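Mandelate racemase/muconate lactonizing enzyme-like protein (Roseovarius sp. TM1035, PDB 3RCY) is a magnesium-binding member of the mandelate racemase/muconate lactonizing enzyme branch of the enolase superfamily, probably an isomerase or related enzyme. Local coordinates at residues W144-A147 against D148-A151; E369-E372 against A373-R376. One frame throughout, in Å; residues are numbered along the deposited sequence.

How the interactions relate
Both interactions are helix starts, each with a capping side chain three residues ahead of the backbone N-H it accepts from, but they sit in different parts of the molecule. Interaction 1 comes first along the chain and opens helix 147-159, which lies, with the short helix 140-143 before it, between strands 126-131 and 164-167, parallel neighbours in the barrel sheet. Interaction 2 comes much later and opens the short helix 372-376, against strands 4-12 and 36-41 of the N-terminal domain's antiparallel sheet. The centres of interactions 1 and 2 are about 35 Å apart, their nearest atoms about 22 Å. One belongs to the barrel's outer helices, the other joins the chain's late segment to its first domain.

Interaction 1 of 2, residues W144-A147 against D148-A151; sequences WTSA and DMAA
Ser146 OG accepts a hydrogen bond from Met149 N at 3.1 Å, nearly straight with an N-H...O angle of 164°. The hydroxyl oxygen is swung over to the helix start because it lies anti to the serine's backbone N (chi1 177°). Met149 also lays its side chain along the serine, with CG 3.3 Å from Ser146 OG, and touches His138 and Pro139 besides. Ser146 is thus the N-cap of helix 147-159, one of the helices packed round the barrel of an enolase-superfamily C-terminal domain. Its carbonyl does a second job: Ser146 O takes the first helical bond, from Ala150 N at 3.0 Å. Ala147 O follows with Ala151 N at 2.8 Å. The Ala147 methyl points away from the following turn overall and lies on Glu191, Phe192 and Lys195 of helix 183-200; Ala150 also touches Phe192. Beside the cap, Asp148 has its CB 3.9 Å from Ser146 OG. With CG anti to its own carbonyl carbon (chi1 -78°), its carboxylate reaches to the same neighbouring helix, where OD1 forms a salt bridge with Lys195 NZ.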
loop_
_atom_site.group_PDB
_atom_site.type_symbol
_atom_site.label_atom_id
_atom_site.label_comp_id
_atom_site.label_asym_id
_atom_site.label_seq_id
_atom_site.Cartn_x
_atom_site.Cartn_y
_atom_site.Cartn_z
ATOM N N TRP A 144 -1.573 8.192 44.107
ATOM C CA TRP A 144 -1.419 8.141 42.645
ATOM C C TRP A 144 -0.217 7.340 42.153
ATOM O O TRP A 144 -0.209 6.877 41.019
ATOM C CB TRP A 144 -1.438 9.552 42.032
ATOM C CG TRP A 144 -2.676 10.306 42.411
ATOM C CD1 TRP A 144 -2.743 11.441 43.174
ATOM C CD2 TRP A 144 -4.034 9.960 42.083
ATOM N NE1 TRP A 144 -4.055 11.827 43.329
ATOM C CE2 TRP A 144 -4.866 10.939 42.671
ATOM C CE3 TRP A 144 -4.626 8.921 41.346
ATOM C CZ2 TRP A 144 -6.261 10.909 42.552
ATOM C CZ3 TRP A 144 -6.014 8.897 41.218
ATOM C CH2 TRP A 144 -6.815 9.887 41.824
ATOM N N THR A 145 0.786 7.171 43.007
ATOM C CA THR A 145 1.948 6.353 42.663
ATOM C C THR A 145 2.136 5.134 43.578
ATOM O O THR A 145 3.194 4.508 43.571
ATOM C CB THR A 145 3.242 7.192 42.646
ATOM O OG1 THR A 145 3.364 7.891 43.886
ATOM C CG2 THR A 145 3.220 8.198 41.490
ATOM N N SER A 146 1.108 4.800 44.355
ATOM C CA SER A 146 1.136 3.615 45.205
ATOM C C SER A 146 0.363 2.437 44.597
ATOM O O SER A 146 -0.870 2.447 44.584
ATOM C CB SER A 146 0.563 3.937 46.587
ATOM O OG SER A 146 0.525 2.765 47.383
ATOM N N ALA A 147 1.081 1.421 44.117
ATOM C CA ALA A 147 0.444 0.205 43.591
ATOM C C ALA A 147 -0.355 -0.515 44.672
ATOM O O ALA A 147 -1.462 -0.982 44.421
ATOM C CB ALA A 147 1.479 -0.731 42.968
ATOM N N ASP A 148 0.214 -0.590 45.876
ATOM C CA ASP A 148 -0.461 -1.173 47.036
ATOM C C ASP A 148 -1.837 -0.551 47.291
ATOM O O ASP A 148 -2.824 -1.274 47.434
ATOM C CB ASP A 148 0.424 -1.073 48.292
ATOM C CG ASP A 148 1.532 -2.124 48.318
ATOM O OD1 ASP A 148 1.584 -2.987 47.422
ATOM O OD2 ASP A 148 2.357 -2.102 49.255
ATOM N N MET A 149 -1.899 0.780 47.333
ATOM C CA MET A 149 -3.165 1.484 47.560
ATOM C C MET A 149 -4.135 1.311 46.395
ATOM O O MET A 149 -5.322 1.082 46.607
ATOM C CB MET A 149 -2.935 2.969 47.847
ATOM C CG MET A 149 -2.218 3.257 49.175
ATOM S SD MET A 149 -2.081 5.034 49.472
ATOM C CE MET A 149 -0.473 5.100 50.268
ATOM N N ALA A 150 -3.625 1.409 45.167
ATOM C CA ALA A 150 -4.443 1.158 43.986
ATOM C C ALA A 150 -5.078 -0.237 44.040
ATOM O O ALA A 150 -6.258 -0.385 43.751
ATOM C CB ALA A 150 -3.620 1.337 42.708
ATOM N N ALA A 151 -4.298 -1.248 44.424
ATOM C CA ALA A 151 -4.828 -2.605 44.535
ATOM C C ALA A 151 -5.959 -2.704 45.570
ATOM O O ALA A 151 -6.928 -3.428 45.347
ATOM C CB ALA A 151 -3.715 -3.610 44.828
#

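Interaction 2 of 2, residues E369-E372 against A373-R376; sequences EVDE and ALAR
Glu372 OE2 is gripped by two nitrogens of Arg376, NE at 3.0 Å and NH1 at 3.3 Å, in a side-on salt bridge between residues four apart, one turn along the helix. The oxygen lies at the guanidinium edge, close to its plane, and offers NE its anti lone pair; NH1 meets it 31° out of the carboxylate plane. Carboxylate and guanidinium are turned 50° from each other. Both side chains run the same way, Glu372 with CG anti to its backbone N (chi1 -175°). The other oxygen, OE1, pairs with Lys28; an alanine here would remove the carboxylate, and Arg376 would probably be freer to turn while Lys28 lost a charge partner. Asp371 is the N-cap: its OD1 accepts from Leu374 N at 3.0 Å, from above the carboxylate plane, while Leu374 CB packs against Asp371 CG at 3.5 Å. Helical bonds follow from Ala375 N to Asp371 O (3.1 Å) and from Arg376 N to Glu372 O (3.0 Å). A water accepts from Ala373 N and gives Asp371 OD1 a weak bond. The short helix lies against strand 4-12, through Glu372, Ala375 and Arg376 on Ile10, against strand 36-41 through Glu372 on Trp38, and against helix 341-346 through Leu374 and Ala375.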
loop_
_atom_site.group_PDB
_atom_site.type_symbol
_atom_site.label_atom_id
_atom_site.label_comp_id
_atom_site.label_asym_id
_atom_site.label_seq_id
_atom_site.Cartn_x
_atom_site.Cartn_y
_atom_site.Cartn_z
ATOM N N GLU A 369 -33.605 14.694 36.966
ATOM C CA GLU A 369 -34.073 15.925 37.577
ATOM C C GLU A 369 -32.850 16.669 38.082
ATOM O O GLU A 369 -32.242 16.280 39.080
ATOM C CB GLU A 369 -35.055 15.642 38.725
ATOM C CG GLU A 369 -35.939 16.838 39.061
ATOM C CD GLU A 369 -36.775 16.641 40.319
ATOM O OE1 GLU A 369 -37.213 15.501 40.591
ATOM O OE2 GLU A 369 -36.995 17.646 41.035
ATOM N N VAL A 370 -32.474 17.723 37.369
ATOM C CA VAL A 370 -31.285 18.478 37.712
ATOM C C VAL A 370 -31.584 19.390 38.900
ATOM O O VAL A 370 -32.558 20.150 38.889
ATOM C CB VAL A 370 -30.730 19.279 36.512
ATOM C CG1 VAL A 370 -29.551 20.149 36.935
ATOM C CG2 VAL A 370 -30.283 18.326 35.408
ATOM N N ASP A 371 -30.759 19.282 39.935
ATOM C CA ASP A 371 -30.885 20.176 41.070
ATOM C C ASP A 371 -30.210 21.507 40.749
ATOM O O ASP A 371 -29.030 21.720 41.061
ATOM C CB ASP A 371 -30.314 19.551 42.341
ATOM C CG ASP A 371 -30.762 20.286 43.591
ATOM O OD1 ASP A 371 -31.020 21.507 43.518
ATOM O OD2 ASP A 371 -30.864 19.641 44.646
ATOM N N GLU A 372 -30.978 22.397 40.122
ATOM C CA GLU A 372 -30.475 23.702 39.710
ATOM C C GLU A 372 -29.989 24.536 40.894
ATOM O O GLU A 372 -28.941 25.170 40.811
ATOM C CB GLU A 372 -31.534 24.475 38.917
ATOM C CG GLU A 372 -31.010 25.799 38.366
ATOM C CD GLU A 372 -31.977 26.481 37.429
ATOM O OE1 GLU A 372 -32.889 25.807 36.897
ATOM O OE2 GLU A 372 -31.814 27.702 37.220
ATOM N N ALA A 373 -30.745 24.521 41.991
ATOM C CA ALA A 373 -30.373 25.261 43.198
ATOM C C ALA A 373 -29.005 24.824 43.746
ATOM O O ALA A 373 -28.182 25.663 44.117
ATOM C CB ALA A 373 -31.466 25.141 44.278
ATOM N N LEU A 374 -28.766 23.515 43.785
ATOM C CA LEU A 374 -27.476 22.980 44.219
ATOM C C LEU A 374 -26.322 23.435 43.314
ATOM O O LEU A 374 -25.268 23.844 43.815
ATOM C CB LEU A 374 -27.518 21.449 44.296
ATOM C CG LEU A 374 -26.247 20.720 44.750
ATOM C CD1 LEU A 374 -25.903 21.019 46.219
ATOM C CD2 LEU A 374 -26.402 19.223 44.527
ATOM N N ALA A 375 -26.518 23.368 41.995
ATOM C CA ALA A 375 -25.493 23.827 41.049
ATOM C C ALA A 375 -25.161 25.304 41.256
ATOM O O ALA A 375 -23.992 25.686 41.274
ATOM C CB ALA A 375 -25.929 23.581 39.609
ATOM N N ARG A 376 -26.197 26.126 41.408
ATOM C CA ARG A 376 -26.020 27.563 41.651
ATOM C C ARG A 376 -25.404 27.865 43.025
ATOM O O ARG A 376 -24.692 28.858 43.181
ATOM C CB ARG A 376 -27.345 28.308 41.479
ATOM C CG ARG A 376 -27.891 28.268 40.066
ATOM C CD ARG A 376 -29.042 29.247 39.893
ATOM N NE ARG A 376 -29.546 29.248 38.521
ATOM C CZ ARG A 376 -28.963 29.880 37.503
ATOM N NH1 ARG A 376 -29.498 29.818 36.291
ATOM N NH2 ARG A 376 -27.842 30.564 37.688
HETATM O O HOH W 1 -33.359 23.464 41.979
#